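Local coordinates for extracellular solute-binding protein (Bordetella parapertussis, PDB 3PU5) that probably captures a small solute, perhaps a polyamine, outside the cytoplasmic membrane and delivers it to a transporter for uptake, at residues Gly66-Tyr71 with Leu307-Met312; Tyr110-Ile115 with Asp298-Val303; Gly124-Trp129 with Val133-Ala138; Phe146-Ser151 with Ala157-Met162; Asn153-Glu158 with Pro211-Arg216. One frame throughout, in Å; residues are numbered along the deposited sequence.

Interaction 1: residues Gly66-Tyr71 with Leu307-Met312; sequences GGNDMY and LLIKNM
The aromatic ring of Tyr71 is approached obliquely by the end of Ile309, and the carboxamide of Asn68 lies against the same isoleucine through its oxygen. One aliphatic side chain thus serves two flat groups of helix 67-75, spaced three residues apart and therefore on one side of the helix. The delta methyl CD1 of Ile309 lies 4.1 Å from CD1 of Tyr71 and equally far from CB of that tyrosine, so it rests where the ring joins its stem. Asn68 passes the isoleucine in the reverse sense: its OD1 comes within 3.8 Å of CG1 of Ile309. These are van der Waals touches without a polar bond across the contact.

With chi2 at 178°, the isoleucine chain runs straight from CA to CD1, which carries the methyl across a separation of 7.5 Å between the CA atoms of Asn68 and Ile309. On the other helix the Tyr71 ring, its CG swung opposite the backbone N (chi1 -154°), also touches Thr305 and Ala306 at the start of helix 305-322, and Trp101. Leu308, next to Ile309, touches Ala157, Glu158 and Ser161 of helix 156-167.

The contact buries 119 Å², at the surface, between a helix that follows strand 62-65 in one lobe and a helix packed on the other. Such a light bridge is consistent with the facing rims of the interlobe cleft in a two-lobed periplasmic binding protein.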
# COMPACT_ATOMS: atom_id res chain seq x y z
N GLY A 66 3.30 -2.65 -8.64
CA GLY A 66 2.55 -1.47 -8.26
C GLY A 66 1.29 -1.16 -9.05
O GLY A 66 1.19 -1.49 -10.23
N GLY A 67 0.35 -0.49 -8.39
CA GLY A 67 -0.95 -0.19 -8.95
C GLY A 67 -0.96 0.69 -10.19
O GLY A 67 -1.69 0.41 -11.14
N ASN A 68 -0.17 1.76 -10.18
CA ASN A 68 -0.10 2.67 -11.32
C ASN A 68 0.21 1.97 -12.64
O ASN A 68 -0.50 2.11 -13.64
CB ASN A 68 0.96 3.73 -11.09
CG ASN A 68 0.57 4.73 -10.04
OD1 ASN A 68 -0.58 5.20 -10.02
ND2 ASN A 68 1.51 5.07 -9.16
N ASP A 69 1.29 1.20 -12.63
CA ASP A 69 1.71 0.49 -13.82
C ASP A 69 0.81 -0.69 -14.13
O ASP A 69 0.56 -0.99 -15.30
CB ASP A 69 3.17 0.08 -13.70
CG ASP A 69 4.09 1.28 -13.74
OD1 ASP A 69 4.21 1.88 -14.83
OD2 ASP A 69 4.65 1.63 -12.68
N MSE A 70 0.29 -1.34 -13.09
CA MSE A 70 -0.67 -2.42 -13.30
C MSE A 70 -1.90 -1.89 -14.01
O MSE A 70 -2.51 -2.59 -14.84
CB MSE A 70 -1.08 -3.11 -12.00
CG MSE A 70 -1.93 -4.36 -12.22
SE MSE A 70 -0.88 -5.80 -13.05
CE MSE A 70 0.38 -6.11 -11.57
N TYR A 71 -2.29 -0.66 -13.69
CA TYR A 71 -3.45 -0.07 -14.35
C TYR A 71 -3.19 0.06 -15.85
O TYR A 71 -4.12 0.05 -16.64
CB TYR A 71 -3.80 1.29 -13.74
CG TYR A 71 -5.27 1.64 -13.90
CD1 TYR A 71 -5.68 2.55 -14.88
CD2 TYR A 71 -6.24 1.06 -13.09
CE1 TYR A 71 -7.03 2.87 -15.03
CE2 TYR A 71 -7.58 1.37 -13.24
CZ TYR A 71 -7.97 2.27 -14.22
OH TYR A 71 -9.31 2.59 -14.37
N LEU A 307 -8.92 7.34 -10.27
CA LEU A 307 -9.14 8.69 -9.79
C LEU A 307 -7.82 9.39 -9.49
O LEU A 307 -7.59 10.52 -9.92
CB LEU A 307 -10.04 8.68 -8.55
CG LEU A 307 -10.30 10.05 -7.92
CD1 LEU A 307 -10.97 10.98 -8.92
CD2 LEU A 307 -11.15 9.90 -6.66
N LEU A 308 -6.93 8.71 -8.76
CA LEU A 308 -5.62 9.27 -8.43
C LEU A 308 -4.82 9.66 -9.68
O LEU A 308 -4.23 10.74 -9.74
CB LEU A 308 -4.81 8.29 -7.57
CG LEU A 308 -5.29 8.15 -6.13
CD1 LEU A 308 -4.62 6.97 -5.46
CD2 LEU A 308 -5.03 9.43 -5.34
N ILE A 309 -4.81 8.77 -10.66
CA ILE A 309 -4.10 9.02 -11.92
C ILE A 309 -4.69 10.21 -12.66
O ILE A 309 -3.97 11.08 -13.15
CB ILE A 309 -4.14 7.77 -12.82
CG1 ILE A 309 -3.37 6.62 -12.17
CG2 ILE A 309 -3.58 8.08 -14.22
CD1 ILE A 309 -3.38 5.33 -12.96
N LYS A 310 -6.01 10.25 -12.71
CA LYS A 310 -6.71 11.29 -13.46
C LYS A 310 -6.50 12.67 -12.86
O LYS A 310 -6.40 13.66 -13.58
CB LYS A 310 -8.20 10.97 -13.55
CG LYS A 310 -9.01 12.05 -14.28
CD LYS A 310 -10.48 11.68 -14.43
CE LYS A 310 -11.29 12.00 -13.17
NZ LYS A 310 -12.75 11.73 -13.37
N ASN A 311 -6.43 12.74 -11.53
CA ASN A 311 -6.39 14.03 -10.85
C ASN A 311 -4.97 14.52 -10.55
O ASN A 311 -4.80 15.64 -10.09
CB ASN A 311 -7.21 13.97 -9.55
CG ASN A 311 -8.70 13.96 -9.81
OD1 ASN A 311 -9.50 13.79 -8.89
ND2 ASN A 311 -9.08 14.13 -11.07
N MSE A 312 -3.97 13.69 -10.80
CA MSE A 312 -2.61 13.99 -10.38
C MSE A 312 -2.09 15.32 -10.93
O MSE A 312 -1.56 16.14 -10.19
CB MSE A 312 -1.66 12.84 -10.73
CG MSE A 312 -0.28 12.94 -10.05
SE MSE A 312 -0.34 13.12 -8.08
CE MSE A 312 1.39 12.30 -7.62

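Interaction 2: residues Tyr110-Ile115 with Asp298-Val303; sequences YSSVGI and DSVQLV
Val300 sets its two methyls against Tyr110 and Ser112, two residues apart on extended chain, which point to the same side where strand 111-117 begins. CG2 of Val300 stands over one face of the tyrosine ring, displaced toward the rim, while CG1 comes to 3.8 Å from ring atom CE1 of Tyr110. The same CG1 lies 3.8 Å from OG of Ser112, and that hydroxyl oxygen is itself in the plane of the tyrosine ring, at its edge. The valine therefore fills the angle between an aromatic face and a serine, and all three residues are buried.

Next come the groups that fix these positions. Tyr110 holds its ring with CG lodged between the backbone N and the carbonyl carbon (chi1 66°), and its OH is tied to the carbonyl O of Pro295, which anchors the far end of the side chain. Phe97 meets the ring nearly parallel, with planes about 15° apart. Ser112 OG is hydrogen-bonded to OG of Ser239 in strand 238-246, which satisfies the buried hydroxyl. Val300 O receives NZ of Lys96. Further out, the loop braces itself: Gln301 NE2 donates to Ser299 O over 3.2 Å at 168°, arriving from above the carbonyl plane.

Strand 111-117 is antiparallel to strand 238-246, while 298-303 is an irregular link leading into helix 305-322. A pair of antiparallel strands accompanied by a third connecting segment is consistent with the hinge between the lobes of a type II periplasmic binding protein.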
# COMPACT_ATOMS: atom_id res chain seq x y z
N TYR A 110 -1.60 -5.03 2.10
CA TYR A 110 -1.81 -3.59 2.21
C TYR A 110 -0.94 -3.00 3.32
O TYR A 110 -0.77 -3.60 4.39
CB TYR A 110 -3.32 -3.23 2.36
CG TYR A 110 -3.99 -3.70 3.63
CD1 TYR A 110 -3.92 -2.94 4.79
CD2 TYR A 110 -4.70 -4.90 3.68
CE1 TYR A 110 -4.53 -3.35 5.95
CE2 TYR A 110 -5.31 -5.33 4.85
CZ TYR A 110 -5.22 -4.55 5.98
OH TYR A 110 -5.81 -4.95 7.16
N SER A 111 -0.31 -1.86 3.04
CA SER A 111 0.35 -1.07 4.07
C SER A 111 -0.47 0.20 4.25
O SER A 111 -1.07 0.69 3.29
CB SER A 111 1.80 -0.74 3.70
OG SER A 111 1.86 0.10 2.56
N SER A 112 -0.51 0.72 5.48
CA SER A 112 -1.50 1.74 5.84
C SER A 112 -0.88 3.02 6.38
O SER A 112 -0.10 2.98 7.34
CB SER A 112 -2.47 1.19 6.90
OG SER A 112 -3.08 0.01 6.44
N VAL A 113 -1.25 4.15 5.78
CA VAL A 113 -0.86 5.44 6.31
C VAL A 113 -1.81 5.87 7.42
O VAL A 113 -3.02 5.97 7.21
CB VAL A 113 -0.81 6.52 5.22
CG1 VAL A 113 -0.36 7.86 5.83
CG2 VAL A 113 0.14 6.10 4.10
N GLY A 114 -1.24 6.09 8.60
CA GLY A 114 -1.98 6.62 9.72
C GLY A 114 -1.23 7.83 10.22
O GLY A 114 -0.57 8.52 9.43
N ILE A 115 -1.31 8.09 11.52
CA ILE A 115 -0.62 9.22 12.12
C ILE A 115 0.43 8.73 13.11
O ILE A 115 0.09 8.07 14.10
CB ILE A 115 -1.61 10.14 12.84
CG1 ILE A 115 -2.69 10.61 11.86
CG2 ILE A 115 -0.89 11.33 13.49
CD1 ILE A 115 -4.06 10.81 12.49
N ASP A 298 -11.37 -4.44 7.60
CA ASP A 298 -12.66 -3.84 7.28
C ASP A 298 -12.65 -2.33 7.36
O ASP A 298 -13.47 -1.67 6.74
CB ASP A 298 -13.74 -4.39 8.21
CG ASP A 298 -13.86 -5.89 8.14
OD1 ASP A 298 -13.89 -6.54 9.21
OD2 ASP A 298 -13.89 -6.42 7.00
N SER A 299 -11.71 -1.77 8.12
CA SER A 299 -11.71 -0.34 8.39
C SER A 299 -10.86 0.50 7.43
O SER A 299 -11.10 1.70 7.27
CB SER A 299 -11.23 -0.08 9.83
OG SER A 299 -9.85 -0.36 9.95
N VAL A 300 -9.85 -0.10 6.80
CA VAL A 300 -8.90 0.69 6.01
C VAL A 300 -9.56 1.23 4.74
O VAL A 300 -10.46 0.60 4.19
CB VAL A 300 -7.60 -0.09 5.64
CG1 VAL A 300 -6.82 -0.47 6.91
CG2 VAL A 300 -7.90 -1.33 4.81
N GLN A 301 -9.10 2.40 4.30
CA GLN A 301 -9.67 3.07 3.14
C GLN A 301 -8.71 3.02 1.96
O GLN A 301 -7.52 3.31 2.10
CB GLN A 301 -9.98 4.53 3.47
CG GLN A 301 -10.95 4.71 4.63
CD GLN A 301 -12.34 4.21 4.31
OE1 GLN A 301 -12.98 4.68 3.37
NE2 GLN A 301 -12.82 3.24 5.09
N LEU A 302 -9.24 2.65 0.80
CA LEU A 302 -8.45 2.62 -0.42
C LEU A 302 -9.02 3.63 -1.40
O LEU A 302 -10.23 3.68 -1.62
CB LEU A 302 -8.48 1.23 -1.06
CG LEU A 302 -7.73 0.13 -0.32
CD1 LEU A 302 -8.54 -0.37 0.87
CD2 LEU A 302 -7.44 -1.00 -1.27
N VAL A 303 -8.15 4.43 -2.00
CA VAL A 303 -8.57 5.43 -2.96
C VAL A 303 -8.50 4.86 -4.38
O VAL A 303 -7.55 4.17 -4.74
CB VAL A 303 -7.72 6.69 -2.86
CG1 VAL A 303 -8.26 7.78 -3.79
CG2 VAL A 303 -7.69 7.19 -1.40

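Interaction 3: residues Gly124-Trp129 with Val133-Ala138; sequences GGVKSW and VERTVA
Arg135 crosses to the loop at Gly125 and Val126, and its side chain can be followed outward atom by atom. CB points at the loop from the helix surface. CG and CD continue in a straight run, then the chain folds at chi3 (67°), and this bend carries the guanidinium to the glycine carbonyl. NE is engaged by OE1 of Glu140 in a salt bridge, its strongest partner. NH1 comes 3.1 Å from O of Gly125, which sits near the guanidinium plane at the group's edge, but at 126° the bond is bent and weak. That same NH1 passes 3.8 Å from CG1 of Val126 and is also salt-bridged to OE2 of Glu131. Two carboxylates thus grip the cation, and the loop carbonyl adds a lesser contribution.

The second tie is helical. N of Val133 donates to O of Trp129 across 2.9 Å at 162°, closing the first turn of helix 129-138. CG2 of Val133 also leans on that carbonyl, 3.1 Å from O of Trp129, a close fit. Ser128 is the N-cap, its OG accepting from the backbone N of Glu131, while OE1 of Glu131 takes the N of Lys127, so the loop is bound to the helix start by more than one bond. Gly125 bends the approach with a positive phi.

Trp129 turns its indole toward Val113 and Ile115 of strand 111-117, its NE1 bonded to Gly236 O, whereas Val133 packs on Phe163 and Tyr167 of helix 156-167 and on Thr180 and Met184 of helix 174-184.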
# COMPACT_ATOMS: atom_id res chain seq x y z
N GLY A 124 -0.85 10.83 24.60
CA GLY A 124 -2.09 10.27 24.11
C GLY A 124 -2.31 10.47 22.63
O GLY A 124 -3.26 9.95 22.06
N GLY A 125 -1.42 11.24 22.00
CA GLY A 125 -1.47 11.46 20.57
C GLY A 125 -2.77 12.10 20.15
O GLY A 125 -3.29 12.98 20.84
N VAL A 126 -3.27 11.67 19.00
CA VAL A 126 -4.54 12.13 18.44
C VAL A 126 -5.31 10.89 18.04
O VAL A 126 -4.74 9.81 18.00
CB VAL A 126 -4.31 13.02 17.19
CG1 VAL A 126 -3.44 14.20 17.54
CG2 VAL A 126 -3.69 12.21 16.06
N LYS A 127 -6.61 11.02 17.75
CA LYS A 127 -7.42 9.85 17.42
C LYS A 127 -7.89 9.83 15.98
O LYS A 127 -8.35 8.79 15.48
CB LYS A 127 -8.63 9.76 18.34
CG LYS A 127 -8.30 9.37 19.78
CD LYS A 127 -9.54 9.49 20.65
CE LYS A 127 -9.35 8.80 22.00
NZ LYS A 127 -10.62 8.82 22.79
N SER A 128 -7.79 10.97 15.31
CA SER A 128 -8.34 11.11 13.96
C SER A 128 -7.51 12.04 13.09
O SER A 128 -6.73 12.85 13.60
CB SER A 128 -9.77 11.64 14.04
OG SER A 128 -9.78 12.98 14.50
N TRP A 129 -7.69 11.92 11.78
CA TRP A 129 -7.11 12.85 10.82
C TRP A 129 -7.60 14.27 11.10
O TRP A 129 -6.86 15.25 10.96
CB TRP A 129 -7.53 12.49 9.40
CG TRP A 129 -6.92 11.22 8.86
CD1 TRP A 129 -7.56 10.03 8.59
CD2 TRP A 129 -5.55 11.03 8.50
NE1 TRP A 129 -6.66 9.11 8.09
CE2 TRP A 129 -5.42 9.70 8.03
CE3 TRP A 129 -4.42 11.85 8.53
CZ2 TRP A 129 -4.19 9.18 7.61
CZ3 TRP A 129 -3.20 11.33 8.11
CH2 TRP A 129 -3.10 10.01 7.65
N VAL A 133 -5.35 17.46 11.97
CA VAL A 133 -5.42 18.71 11.21
C VAL A 133 -5.74 19.92 12.10
O VAL A 133 -5.02 20.91 12.09
CB VAL A 133 -6.47 18.63 10.07
CG1 VAL A 133 -6.65 20.00 9.41
CG2 VAL A 133 -6.07 17.58 9.05
N GLU A 134 -6.81 19.83 12.87
CA GLU A 134 -7.29 20.98 13.62
C GLU A 134 -6.32 21.37 14.73
O GLU A 134 -6.13 22.55 14.99
CB GLU A 134 -8.69 20.73 14.19
CG GLU A 134 -9.75 20.49 13.14
CD GLU A 134 -9.88 21.63 12.13
OE1 GLU A 134 -9.57 22.79 12.48
OE2 GLU A 134 -10.30 21.35 10.99
N ARG A 135 -5.71 20.38 15.38
CA ARG A 135 -4.72 20.68 16.40
C ARG A 135 -3.44 21.27 15.78
O ARG A 135 -2.80 22.16 16.36
CB ARG A 135 -4.43 19.45 17.28
CG ARG A 135 -5.57 19.10 18.24
CD ARG A 135 -5.27 17.87 19.10
NE ARG A 135 -4.18 18.09 20.04
CZ ARG A 135 -3.68 17.15 20.85
NH1 ARG A 135 -4.18 15.92 20.83
NH2 ARG A 135 -2.68 17.44 21.68
N THR A 136 -3.06 20.78 14.60
CA THR A 136 -1.93 21.38 13.89
C THR A 136 -2.18 22.87 13.61
O THR A 136 -1.36 23.73 13.91
CB THR A 136 -1.65 20.67 12.56
OG1 THR A 136 -1.21 19.33 12.83
CG2 THR A 136 -0.57 21.41 11.77
N VAL A 137 -3.34 23.15 13.02
CA VAL A 137 -3.74 24.51 12.65
C VAL A 137 -3.85 25.44 13.89
O VAL A 137 -3.56 26.63 13.80
CB VAL A 137 -5.06 24.46 11.83
CG1 VAL A 137 -5.57 25.85 11.50
CG2 VAL A 137 -4.86 23.62 10.56
N ALA A 138 -4.25 24.88 15.03
CA ALA A 138 -4.37 25.67 16.26
C ALA A 138 -3.00 25.97 16.84
O ALA A 138 -2.87 26.78 17.76
CB ALA A 138 -5.23 24.94 17.30

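Interaction 4: residues Phe146-Ser151 with Ala157-Met162; sequences FFNNLS and AEVLSM
Phe147 and Val159 meet because each sends a branch opposite its own backbone N: the ring of Phe147 with chi1 at -167°, methyl CG1 of Val159 with chi1 at -178°. The two side chains approach from opposite directions, so that CG1 of Val159 settles 3.8 Å from ring atom CZ of Phe147, with CE2 equally near. CD2 of Leu160 adds a looser touch, 4.2 Å from that CZ.

Strand 145-148 lies parallel to strand 188-192, and the connection between them runs through helices 156-167 and 174-184. This is a beta-alpha-beta crossover of the second lobe, and the contact lines the inner side of its first helix. The axes of strand 146-148 and helix segment 157-162 come within 9.2 Å, their N-to-C directions 106° apart.

Beyond the strand, Leu150 brings CD1 over the first turn of the helix, 3.5 Å from N of Ala157 and 4.3 Å from CD1 of Leu160. The N of Ala157 donates to a water 3.0 Å away, which in turn makes a weak bond to Leu150 O. Further along, Ala157 O accepts both N and OG of Ser161, which reach it from opposite faces of its plane.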
# COMPACT_ATOMS: atom_id res chain seq x y z
N PHE A 146 5.40 17.11 10.19
CA PHE A 146 5.93 16.77 8.87
C PHE A 146 4.79 16.22 8.01
O PHE A 146 3.76 15.84 8.54
CB PHE A 146 7.13 15.80 8.95
CG PHE A 146 6.85 14.53 9.72
CD1 PHE A 146 6.20 13.46 9.11
CD2 PHE A 146 7.23 14.40 11.06
CE1 PHE A 146 5.94 12.28 9.83
CE2 PHE A 146 6.97 13.24 11.78
CZ PHE A 146 6.33 12.17 11.16
N PHE A 147 4.97 16.20 6.69
CA PHE A 147 3.90 15.75 5.79
C PHE A 147 4.49 15.20 4.48
O PHE A 147 5.55 15.62 4.06
CB PHE A 147 2.94 16.90 5.48
CG PHE A 147 1.66 16.47 4.81
CD1 PHE A 147 1.58 16.38 3.43
CD2 PHE A 147 0.54 16.13 5.58
CE1 PHE A 147 0.41 15.95 2.81
CE2 PHE A 147 -0.64 15.70 4.96
CZ PHE A 147 -0.71 15.62 3.58
N ASN A 148 3.79 14.25 3.86
CA ASN A 148 4.25 13.64 2.60
C ASN A 148 4.47 14.67 1.49
O ASN A 148 3.56 15.45 1.18
CB ASN A 148 3.22 12.62 2.08
CG ASN A 148 2.68 11.69 3.15
OD1 ASN A 148 2.65 10.47 2.96
ND2 ASN A 148 2.21 12.26 4.26
N ASN A 149 5.64 14.68 0.87
CA ASN A 149 5.83 15.51 -0.32
C ASN A 149 5.06 14.93 -1.49
O ASN A 149 5.27 13.77 -1.85
CB ASN A 149 7.30 15.63 -0.69
CG ASN A 149 7.52 16.60 -1.84
OD1 ASN A 149 8.23 16.31 -2.79
ND2 ASN A 149 6.89 17.76 -1.75
N LEU A 150 4.17 15.73 -2.09
CA LEU A 150 3.34 15.24 -3.20
C LEU A 150 4.16 14.62 -4.35
O LEU A 150 3.84 13.54 -4.85
CB LEU A 150 2.39 16.32 -3.73
CG LEU A 150 1.41 15.80 -4.78
CD1 LEU A 150 0.70 14.56 -4.25
CD2 LEU A 150 0.40 16.84 -5.23
N SER A 151 5.24 15.29 -4.74
CA SER A 151 6.05 14.86 -5.88
C SER A 151 6.95 13.65 -5.63
O SER A 151 7.70 13.26 -6.53
CB SER A 151 6.93 16.01 -6.36
OG SER A 151 6.14 17.15 -6.64
N ALA A 157 -0.64 11.88 -2.45
CA ALA A 157 -1.94 12.02 -3.10
C ALA A 157 -3.02 11.33 -2.28
O ALA A 157 -4.13 11.84 -2.16
CB ALA A 157 -1.91 11.46 -4.52
N GLU A 158 -2.68 10.18 -1.71
CA GLU A 158 -3.63 9.38 -0.93
C GLU A 158 -4.08 10.09 0.35
O GLU A 158 -5.27 10.15 0.65
CB GLU A 158 -3.04 8.01 -0.58
CG GLU A 158 -3.06 6.96 -1.72
CD GLU A 158 -1.96 7.16 -2.78
OE1 GLU A 158 -1.22 8.17 -2.71
OE2 GLU A 158 -1.86 6.30 -3.69
N VAL A 159 -3.13 10.61 1.11
CA VAL A 159 -3.46 11.33 2.34
C VAL A 159 -4.34 12.55 2.03
O VAL A 159 -5.35 12.77 2.69
CB VAL A 159 -2.20 11.76 3.11
CG1 VAL A 159 -2.59 12.48 4.41
CG2 VAL A 159 -1.36 10.55 3.43
N LEU A 160 -3.95 13.32 1.02
CA LEU A 160 -4.75 14.48 0.60
C LEU A 160 -6.18 14.08 0.21
O LEU A 160 -7.14 14.78 0.51
CB LEU A 160 -4.07 15.23 -0.54
CG LEU A 160 -2.80 16.02 -0.18
CD1 LEU A 160 -2.01 16.36 -1.43
CD2 LEU A 160 -3.17 17.29 0.60
N SER A 161 -6.31 12.93 -0.47
CA SER A 161 -7.64 12.42 -0.81
C SER A 161 -8.53 12.28 0.42
O SER A 161 -9.73 12.57 0.36
CB SER A 161 -7.54 11.07 -1.53
OG SER A 161 -7.16 11.26 -2.88
N MSE A 162 -7.95 11.82 1.53
CA MSE A 162 -8.70 11.72 2.78
C MSE A 162 -9.14 13.10 3.25
O MSE A 162 -10.22 13.24 3.82
CB MSE A 162 -7.87 11.08 3.89
CG MSE A 162 -7.81 9.56 3.86
SE MSE A 162 -9.47 8.65 4.39
CE MSE A 162 -10.33 10.09 5.32
O HOH W 1 1.69 10.96 -4.18

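Interaction 5: residues Asn153-Glu158 with Pro211-Arg216; sequences NVRGAE and PGWDGR
Trp213 presents the outer edge of its six-membered ring to the backbone and side chains of Val154 and Arg155. Carbonyl O of Val154 lies in the plane of the indole, 3.3 Å from CZ2 of Trp213 and just as near to CH2. The oxygen therefore faces ring hydrogens, where the electrostatics are favourable, and this contact uses the edge, not the face. CB of Val154 supports the same rim, 4.2 Å from CH2 of Trp213.

Arg155 runs across the tryptophan at about a right angle. Its aliphatic stem does the touching: CG sits at the ring edge, 4.1 Å from CZ2 of Trp213. A bend at chi2 (-59°) then turns the chain off the indole, leaving the guanidinium plane 53° from the ring plane, which is far from a stack. The charged end is occupied within its own segment, where NH1 of Arg155 forms a salt bridge of 3.0 Å with OE2 of Glu158. That carboxylate is met from above its plane, although it lies close to the plane of the guanidinium. One residue thus joins two roles, hydrocarbon against an aromatic edge and cation against a buried acid.

Both partners stand at helix starts: Arg155 is the N-cap of helix 156-167, and Trp213 occupies the N-cap position of helix 214-223 at the end of strand 209-213. Phe195 meets the indole edge-to-face, and Asn148 of strand 145-148 also touches it. Arg155 and Glu158 contact Ser240 in strand 238-246, and Glu158 reaches Leu308 of helix 305-322, so the contact lies where three strands and three helices converge.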
# COMPACT_ATOMS: atom_id res chain seq x y z
N ASN A 153 6.23 10.37 -4.60
CA ASN A 153 5.68 9.02 -4.63
C ASN A 153 5.76 8.33 -3.27
O ASN A 153 6.20 7.18 -3.15
CB ASN A 153 6.35 8.16 -5.71
CG ASN A 153 5.67 6.80 -5.88
OD1 ASN A 153 4.48 6.72 -6.23
ND2 ASN A 153 6.42 5.72 -5.62
N VAL A 154 5.34 9.06 -2.23
CA VAL A 154 5.28 8.50 -0.89
C VAL A 154 3.85 8.60 -0.34
O VAL A 154 3.64 8.88 0.84
CB VAL A 154 6.31 9.16 0.06
CG1 VAL A 154 7.70 8.63 -0.24
CG2 VAL A 154 6.28 10.68 -0.06
N ARG A 155 2.89 8.37 -1.23
CA ARG A 155 1.46 8.33 -0.90
C ARG A 155 0.86 9.67 -0.46
O ARG A 155 -0.15 9.70 0.25
CB ARG A 155 1.15 7.25 0.14
CG ARG A 155 1.59 5.86 -0.26
CD ARG A 155 0.93 5.43 -1.55
NE ARG A 155 1.36 4.10 -1.96
CZ ARG A 155 0.96 3.50 -3.09
NH1 ARG A 155 0.12 4.12 -3.92
NH2 ARG A 155 1.41 2.29 -3.39
N GLY A 156 1.47 10.77 -0.90
CA GLY A 156 0.93 12.08 -0.62
C GLY A 156 -0.46 12.27 -1.20
O GLY A 156 -1.36 12.78 -0.53
N ALA A 157 -0.64 11.88 -2.45
CA ALA A 157 -1.94 12.02 -3.10
C ALA A 157 -3.02 11.33 -2.28
O ALA A 157 -4.13 11.84 -2.16
CB ALA A 157 -1.91 11.46 -4.52
N GLU A 158 -2.68 10.18 -1.71
CA GLU A 158 -3.63 9.38 -0.93
C GLU A 158 -4.08 10.09 0.35
O GLU A 158 -5.27 10.15 0.65
CB GLU A 158 -3.04 8.01 -0.58
CG GLU A 158 -3.06 6.96 -1.72
CD GLU A 158 -1.96 7.16 -2.78
OE1 GLU A 158 -1.22 8.17 -2.71
OE2 GLU A 158 -1.86 6.30 -3.69
N PRO A 211 2.09 12.06 9.07
CA PRO A 211 1.66 10.77 8.51
C PRO A 211 2.80 9.75 8.48
O PRO A 211 3.94 10.12 8.19
CB PRO A 211 1.21 11.13 7.09
CG PRO A 211 0.89 12.64 7.16
CD PRO A 211 1.94 13.16 8.11
N GLY A 212 2.49 8.49 8.78
CA GLY A 212 3.47 7.43 8.80
C GLY A 212 2.83 6.08 8.57
O GLY A 212 1.61 5.92 8.70
N TRP A 213 3.65 5.09 8.23
CA TRP A 213 3.16 3.76 7.89
C TRP A 213 3.03 2.89 9.13
O TRP A 213 3.85 2.97 10.04
CB TRP A 213 4.04 3.12 6.82
CG TRP A 213 3.76 3.74 5.49
CD1 TRP A 213 2.90 3.28 4.53
CD2 TRP A 213 4.27 4.99 5.00
NE1 TRP A 213 2.86 4.15 3.47
CE2 TRP A 213 3.70 5.21 3.73
CE3 TRP A 213 5.18 5.93 5.50
CZ2 TRP A 213 3.99 6.33 2.97
CZ3 TRP A 213 5.47 7.06 4.73
CH2 TRP A 213 4.87 7.24 3.48
N ASP A 214 1.99 2.07 9.16
CA ASP A 214 1.76 1.23 10.33
C ASP A 214 2.94 0.30 10.60
O ASP A 214 3.53 0.34 11.68
CB ASP A 214 0.42 0.46 10.28
CG ASP A 214 0.27 -0.42 9.04
OD1 ASP A 214 0.87 -0.14 7.97
OD2 ASP A 214 -0.48 -1.41 9.13
N GLY A 215 3.31 -0.53 9.63
CA GLY A 215 4.38 -1.49 9.82
C GLY A 215 5.71 -0.86 10.20
O GLY A 215 6.35 -1.25 11.17
N ARG A 216 6.12 0.13 9.41
CA ARG A 216 7.36 0.83 9.67
C ARG A 216 7.40 1.42 11.08
O ARG A 216 8.41 1.33 11.77
CB ARG A 216 7.57 1.92 8.63
CG ARG A 216 7.93 1.35 7.27
CD ARG A 216 8.14 2.42 6.24
NE ARG A 216 9.29 2.09 5.41
CZ ARG A 216 9.22 1.69 4.15
NH1 ARG A 216 8.05 1.55 3.54
NH2 ARG A 216 10.34 1.41 3.49

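Along the chain, interaction 1 opens first at residues 66-71 and closes last at 307-312, so the other four nest within its loop, and its two ends belong to different lobes. Interaction 2, from 110-115 to 298-303, is nested inside it and in turn encloses the rest. Interaction 3 is a short local closure that ends before interaction 4 begins. Interactions 4 and 5 overlap, since their segments share Ala157 and Glu158 on helix 156-167. That helix joins them to interaction 1 through Leu308 and to interaction 3 through Trp129 on Val159, while interactions 2 and 5 are linked by paired strands 111-117 and 209-213.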